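Local coordinates for protein leucine--trna ligase (Agrobacterium radiobacter, PDB 5AH5) that probably joins leucine to its cognate tRNA at the expense of ATP, as a class I leucyl-tRNA synthetase that also carries an editing domain, at residues T250-H263 / V325-P338. Sequence-based numbering, arbitrary orientation.
Sequences TLAGCTFIALAPEH and VMPDFGTGAVIGVP. With nucleotides of chain D.
Val325 lays CG1, anti to its backbone N (chi1 176°), against CB of Ala260 at 3.8 Å, while its CG2 lies by the carbonyl oxygen of Ala258. Met326 faces the tRNA: its N donates to N1 of A84 of chain D, and its O accepts from N6 of the same adenine, 2.9 Å away; Phe329 O takes a further, weak bond from N6. Pro327 rests CB on the carboxylate carbon CD of Glu262 (3.5 Å), whose OE2 is tied to Arg294 by a salt bridge. The ring of Phe329 turns one face to O2 of C83 of chain D. Gly332 O accepts from Ala260 N (3.0 Å) and lies over a face of the His263 ring. Strand 333-334 pairs antiparallel with 257-259 in the mixed sheet of the editing domain, which receives the CCA end of the tRNA. CB of Ala333 meets CD2 of Leu259; Val334 N points almost straight at Ala258 O (3.0 Å), and Val334 CG1 packs on C5 of A84 of chain D at 3.4 Å. Extended Ile335 (chi1 -178°) carries CD1 to CD1 of Leu251, 3.6 Å away. Gly336 sets its CA over the Phe256 ring, toward the rim, and Val337 CG2 abuts Gly253 O at 3.4 Å.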
loop_
_atom_site.group_PDB
_atom_site.type_symbol
_atom_site.label_atom_id
_atom_site.label_comp_id
_atom_site.label_asym_id
_atom_site.label_seq_id
_atom_site.Cartn_x
_atom_site.Cartn_y
_atom_site.Cartn_z
ATOM N N THR B 250 27.638 -32.581 -5.518
ATOM C CA THR B 250 28.667 -32.645 -6.567
ATOM C C THR B 250 30.036 -32.011 -6.191
ATOM O O THR B 250 30.770 -31.582 -7.082
ATOM C CB THR B 250 28.142 -31.999 -7.872
ATOM O OG1 THR B 250 27.789 -30.639 -7.613
ATOM C CG2 THR B 250 26.915 -32.738 -8.412
ATOM N N LEU B 251 30.402 -32.001 -4.902
ATOM C CA LEU B 251 31.622 -31.305 -4.411
ATOM C C LEU B 251 32.961 -31.846 -4.946
ATOM O O LEU B 251 33.859 -31.074 -5.324
ATOM C CB LEU B 251 31.658 -31.319 -2.871
ATOM C CG LEU B 251 32.865 -30.718 -2.135
ATOM C CD1 LEU B 251 33.194 -29.313 -2.627
ATOM C CD2 LEU B 251 32.602 -30.706 -0.631
ATOM N N ALA B 252 33.101 -33.168 -4.935
ATOM C CA ALA B 252 34.275 -33.829 -5.511
ATOM C C ALA B 252 34.282 -33.733 -7.049
ATOM O O ALA B 252 35.338 -33.829 -7.678
ATOM C CB ALA B 252 34.339 -35.283 -5.057
ATOM N N GLY B 253 33.108 -33.529 -7.647
ATOM C CA GLY B 253 32.997 -33.304 -9.078
ATOM C C GLY B 253 33.484 -31.960 -9.594
ATOM O O GLY B 253 33.404 -31.730 -10.799
ATOM N N CYS B 254 33.984 -31.066 -8.732
ATOM C CA CYS B 254 34.354 -29.714 -9.180
ATOM C C CYS B 254 35.684 -29.690 -9.932
ATOM O O CYS B 254 36.732 -30.004 -9.370
ATOM C CB CYS B 254 34.324 -28.680 -8.027
ATOM S SG CYS B 254 35.659 -28.675 -6.799
ATOM N N THR B 255 35.619 -29.352 -11.220
ATOM C CA THR B 255 36.818 -29.111 -12.035
ATOM C C THR B 255 37.480 -27.751 -11.709
ATOM O O THR B 255 38.680 -27.587 -11.943
ATOM C CB THR B 255 36.523 -29.209 -13.567
ATOM O OG1 THR B 255 35.139 -28.919 -13.817
ATOM C CG2 THR B 255 36.857 -30.611 -14.131
ATOM N N PHE B 256 36.715 -26.787 -11.176
ATOM C CA PHE B 256 37.238 -25.428 -10.917
ATOM C C PHE B 256 36.472 -24.601 -9.860
ATOM O O PHE B 256 35.499 -25.062 -9.254
ATOM C CB PHE B 256 37.401 -24.641 -12.247
ATOM C CG PHE B 256 36.109 -24.293 -12.936
ATOM C CD1 PHE B 256 35.552 -25.154 -13.878
ATOM C CD2 PHE B 256 35.468 -23.088 -12.675
ATOM C CE1 PHE B 256 34.368 -24.831 -14.529
ATOM C CE2 PHE B 256 34.283 -22.760 -13.320
ATOM C CZ PHE B 256 33.732 -23.634 -14.247
ATOM N N ILE B 257 36.995 -23.399 -9.613
ATOM C CA ILE B 257 36.352 -22.341 -8.837
ATOM C C ILE B 257 36.362 -21.089 -9.712
ATOM O O ILE B 257 37.305 -20.880 -10.477
ATOM C CB ILE B 257 37.132 -22.066 -7.527
ATOM C CG1 ILE B 257 37.175 -23.320 -6.638
ATOM C CG2 ILE B 257 36.552 -20.889 -6.751
ATOM C CD1 ILE B 257 35.829 -23.826 -6.146
ATOM N N ALA B 258 35.309 -20.276 -9.623
ATOM C CA ALA B 258 35.240 -18.995 -10.346
ATOM C C ALA B 258 34.664 -17.901 -9.452
ATOM O O ALA B 258 33.742 -18.151 -8.666
ATOM C CB ALA B 258 34.422 -19.133 -11.620
ATOM N N LEU B 259 35.214 -16.692 -9.586
ATOM C CA LEU B 259 34.896 -15.569 -8.705
ATOM C C LEU B 259 34.157 -14.437 -9.406
ATOM O O LEU B 259 34.212 -14.278 -10.636
ATOM C CB LEU B 259 36.181 -14.988 -8.104
ATOM C CG LEU B 259 36.875 -15.760 -6.994
ATOM C CD1 LEU B 259 38.130 -14.998 -6.604
ATOM C CD2 LEU B 259 35.959 -15.949 -5.793
ATOM N N ALA B 260 33.499 -13.632 -8.580
ATOM C CA ALA B 260 32.920 -12.373 -9.016
ATOM C C ALA B 260 34.001 -11.262 -9.043
ATOM O O ALA B 260 34.655 -11.014 -8.007
ATOM C CB ALA B 260 31.765 -11.969 -8.098
ATOM N N PRO B 261 34.144 -10.557 -10.196
ATOM C CA PRO B 261 35.054 -9.422 -10.398
ATOM C C PRO B 261 35.153 -8.399 -9.269
ATOM O O PRO B 261 36.179 -7.729 -9.151
ATOM C CB PRO B 261 34.471 -8.733 -11.639
ATOM C CG PRO B 261 33.851 -9.824 -12.426
ATOM C CD PRO B 261 33.477 -10.917 -11.466
ATOM N N GLU B 262 34.088 -8.283 -8.472
ATOM C CA GLU B 262 33.990 -7.318 -7.364
ATOM C C GLU B 262 34.287 -7.920 -5.974
ATOM O O GLU B 262 34.153 -7.216 -4.972
ATOM C CB GLU B 262 32.605 -6.603 -7.381
ATOM C CG GLU B 262 31.375 -7.475 -7.665
ATOM C CD GLU B 262 30.912 -7.452 -9.122
ATOM O OE1 GLU B 262 30.401 -6.417 -9.569
ATOM O OE2 GLU B 262 30.992 -8.479 -9.838
ATOM N N HIS B 263 34.727 -9.184 -5.913
ATOM C CA HIS B 263 34.941 -9.888 -4.629
ATOM C C HIS B 263 36.124 -9.315 -3.838
ATOM O O HIS B 263 37.147 -8.989 -4.436
ATOM C CB HIS B 263 35.148 -11.394 -4.888
ATOM C CG HIS B 263 35.004 -12.254 -3.669
ATOM N ND1 HIS B 263 35.722 -13.415 -3.493
ATOM C CD2 HIS B 263 34.212 -12.134 -2.576
ATOM C CE1 HIS B 263 35.382 -13.973 -2.344
ATOM N NE2 HIS B 263 34.470 -13.213 -1.767
ATOM N N VAL B 325 29.281 -14.993 -12.772
ATOM C CA VAL B 325 29.053 -15.028 -11.344
ATOM C C VAL B 325 28.461 -13.678 -11.000
ATOM O O VAL B 325 29.104 -12.641 -11.206
ATOM C CB VAL B 325 30.331 -15.273 -10.537
ATOM C CG1 VAL B 325 30.047 -15.209 -9.038
ATOM C CG2 VAL B 325 30.910 -16.629 -10.904
ATOM N N MET B 326 27.231 -13.689 -10.492
ATOM C CA MET B 326 26.537 -12.445 -10.183
ATOM C C MET B 326 26.859 -12.053 -8.746
ATOM O O MET B 326 26.763 -12.866 -7.836
ATOM C CB MET B 326 25.028 -12.567 -10.429
ATOM C CG MET B 326 24.668 -13.141 -11.788
ATOM S SD MET B 326 25.592 -12.412 -13.165
ATOM C CE MET B 326 24.679 -10.907 -13.475
ATOM N N PRO B 327 27.276 -10.806 -8.545
ATOM C CA PRO B 327 27.682 -10.348 -7.215
ATOM C C PRO B 327 26.579 -10.224 -6.120
ATOM O O PRO B 327 26.909 -10.106 -4.942
ATOM C CB PRO B 327 28.234 -8.957 -7.511
ATOM C CG PRO B 327 27.420 -8.479 -8.689
ATOM C CD PRO B 327 27.249 -9.702 -9.532
ATOM N N ASP B 328 25.300 -10.215 -6.482
ATOM C CA ASP B 328 24.226 -10.054 -5.475
ATOM C C ASP B 328 23.600 -11.352 -4.954
ATOM O O ASP B 328 22.579 -11.298 -4.252
ATOM C CB ASP B 328 23.170 -9.114 -6.045
ATOM C CG ASP B 328 23.768 -7.782 -6.424
ATOM O OD1 ASP B 328 24.460 -7.189 -5.550
ATOM O OD2 ASP B 328 23.580 -7.344 -7.583
ATOM N N PHE B 329 24.224 -12.503 -5.259
ATOM C CA PHE B 329 23.708 -13.816 -4.857
ATOM C C PHE B 329 24.781 -14.580 -4.096
ATOM O O PHE B 329 25.920 -14.704 -4.560
ATOM C CB PHE B 329 23.241 -14.612 -6.094
ATOM C CG PHE B 329 22.683 -15.990 -5.785
ATOM C CD1 PHE B 329 21.707 -16.179 -4.806
ATOM C CD2 PHE B 329 23.109 -17.105 -6.507
ATOM C CE1 PHE B 329 21.181 -17.436 -4.544
ATOM C CE2 PHE B 329 22.590 -18.369 -6.242
ATOM C CZ PHE B 329 21.622 -18.534 -5.260
ATOM N N GLY B 330 24.412 -15.096 -2.931
ATOM C CA GLY B 330 25.344 -15.809 -2.072
ATOM C C GLY B 330 26.634 -15.050 -1.783
ATOM O O GLY B 330 26.616 -13.836 -1.565
ATOM N N THR B 331 27.753 -15.773 -1.805
ATOM C CA THR B 331 29.057 -15.240 -1.390
ATOM C C THR B 331 29.870 -14.587 -2.526
ATOM O O THR B 331 30.824 -13.847 -2.253
ATOM C CB THR B 331 29.912 -16.352 -0.757
ATOM O OG1 THR B 331 30.039 -17.452 -1.679
ATOM C CG2 THR B 331 29.277 -16.823 0.553
ATOM N N GLY B 332 29.493 -14.858 -3.780
ATOM C CA GLY B 332 30.202 -14.325 -4.943
ATOM C C GLY B 332 31.343 -15.220 -5.386
ATOM O O GLY B 332 32.221 -14.780 -6.135
ATOM N N ALA B 333 31.329 -16.469 -4.905
ATOM C CA ALA B 333 32.214 -17.539 -5.365
ATOM C C ALA B 333 31.346 -18.736 -5.772
ATOM O O ALA B 333 30.400 -19.078 -5.054
ATOM C CB ALA B 333 33.184 -17.928 -4.249
ATOM N N VAL B 334 31.645 -19.349 -6.921
ATOM C CA VAL B 334 30.949 -20.569 -7.366
ATOM C C VAL B 334 31.930 -21.744 -7.526
ATOM O O VAL B 334 33.139 -21.588 -7.360
ATOM C CB VAL B 334 30.076 -20.330 -8.631
ATOM C CG1 VAL B 334 29.350 -18.998 -8.524
ATOM C CG2 VAL B 334 30.891 -20.395 -9.920
ATOM N N ILE B 335 31.397 -22.907 -7.892
ATOM C CA ILE B 335 32.037 -24.195 -7.616
ATOM C C ILE B 335 31.614 -25.175 -8.718
ATOM O O ILE B 335 30.725 -26.004 -8.529
ATOM C CB ILE B 335 31.645 -24.637 -6.173
ATOM C CG1 ILE B 335 32.306 -25.948 -5.749
ATOM C CG2 ILE B 335 30.127 -24.710 -5.983
ATOM C CD1 ILE B 335 32.047 -26.285 -4.290
ATOM N N GLY B 336 32.272 -25.062 -9.876
ATOM C CA GLY B 336 31.715 -25.538 -11.159
ATOM C C GLY B 336 31.849 -27.001 -11.583
ATOM O O GLY B 336 32.863 -27.648 -11.322
ATOM N N VAL B 337 30.813 -27.501 -12.268
ATOM C CA VAL B 337 30.753 -28.875 -12.793
ATOM C C VAL B 337 29.953 -28.909 -14.112
ATOM O O VAL B 337 28.763 -28.575 -14.118
ATOM C CB VAL B 337 30.042 -29.840 -11.801
ATOM C CG1 VAL B 337 30.081 -31.284 -12.319
ATOM C CG2 VAL B 337 30.634 -29.741 -10.397
ATOM N N PRO B 338 30.606 -29.274 -15.238
ATOM C CA PRO B 338 29.883 -29.743 -16.443
ATOM C C PRO B 338 29.758 -31.273 -16.524
ATOM O O PRO B 338 28.743 -31.848 -16.123
ATOM C CB PRO B 338 30.743 -29.212 -17.604
ATOM C CG PRO B 338 31.730 -28.267 -16.984
ATOM C CD PRO B 338 31.943 -28.771 -15.592
ATOM P P A D 84 19.603 -21.316 -8.401
ATOM O OP1 A D 84 18.628 -22.419 -8.223
ATOM O OP2 A D 84 19.791 -20.289 -7.338
ATOM O "O5'" A D 84 21.002 -22.036 -8.651
ATOM C "C5'" A D 84 21.851 -22.401 -7.536
ATOM C "C4'" A D 84 23.252 -22.668 -8.026
ATOM O "O4'" A D 84 23.786 -21.469 -8.650
ATOM C "C3'" A D 84 24.303 -23.017 -6.977
ATOM O "O3'" A D 84 24.252 -24.380 -6.572
ATOM C "C2'" A D 84 25.588 -22.722 -7.733
ATOM O "O2'" A D 84 25.921 -23.805 -8.587
ATOM C "C1'" A D 84 25.197 -21.463 -8.522
ATOM N N9 A D 84 25.607 -20.185 -7.931
ATOM C C8 A D 84 25.944 -19.902 -6.627
ATOM N N7 A D 84 26.299 -18.653 -6.431
ATOM C C5 A D 84 26.177 -18.071 -7.686
ATOM C C6 A D 84 26.407 -16.762 -8.149
ATOM N N6 A D 84 26.805 -15.758 -7.363
ATOM N N1 A D 84 26.196 -16.513 -9.461
ATOM C C2 A D 84 25.782 -17.518 -10.248
ATOM N N3 A D 84 25.522 -18.787 -9.929
ATOM C C4 A D 84 25.753 -19.003 -8.620
ATOM P P C D 83 20.984 -18.083 -13.736
ATOM O OP1 C D 83 21.021 -19.545 -13.957
ATOM O OP2 C D 83 19.789 -17.320 -14.211
ATOM O "O5'" C D 83 21.215 -17.832 -12.177
ATOM C "C5'" C D 83 21.980 -18.718 -11.333
ATOM C "C4'" C D 83 21.250 -19.029 -10.036
ATOM O "O4'" C D 83 21.493 -17.982 -9.059
ATOM C "C3'" C D 83 19.737 -19.231 -10.135
ATOM O "O3'" C D 83 19.260 -20.560 -9.806
ATOM C "C2'" C D 83 19.127 -17.966 -9.495
ATOM O "O2'" C D 83 17.981 -18.208 -8.703
ATOM C "C1'" C D 83 20.272 -17.387 -8.649
ATOM N N1 C D 83 20.436 -15.905 -8.704
ATOM C C2 C D 83 19.950 -15.113 -7.646
ATOM O O2 C D 83 19.362 -15.661 -6.704
ATOM N N3 C D 83 20.125 -13.769 -7.692
ATOM C C4 C D 83 20.778 -13.214 -8.717
ATOM N N4 C D 83 20.931 -11.889 -8.718
ATOM C C5 C D 83 21.281 -13.993 -9.801
ATOM C C6 C D 83 21.102 -15.321 -9.747
ATOM P P C D 82 20.434 -12.267 -13.172
ATOM O OP1 C D 82 21.607 -11.507 -12.621
ATOM O OP2 C D 82 19.582 -11.610 -14.183
ATOM O "O5'" C D 82 20.895 -13.681 -13.754
ATOM C "C5'" C D 82 21.392 -13.815 -15.100
ATOM C "C4'" C D 82 21.705 -15.259 -15.432
ATOM O "O4'" C D 82 22.453 -15.286 -16.678
ATOM C "C3'" C D 82 22.557 -16.033 -14.429
ATOM O "O3'" C D 82 22.305 -17.442 -14.436
ATOM C "C2'" C D 82 23.974 -15.752 -14.924
ATOM O "O2'" C D 82 24.922 -16.720 -14.513
ATOM C "C1'" C D 82 23.765 -15.772 -16.443
ATOM N N1 C D 82 24.692 -14.995 -17.298
ATOM C C2 C D 82 24.765 -15.319 -18.661
ATOM O O2 C D 82 24.091 -16.267 -19.092
ATOM N N3 C D 82 25.578 -14.599 -19.469
ATOM C C4 C D 82 26.295 -13.591 -18.966
ATOM N N4 C D 82 27.088 -12.914 -19.797
ATOM C C5 C D 82 26.222 -13.226 -17.589
ATOM C C6 C D 82 25.406 -13.938 -16.802
#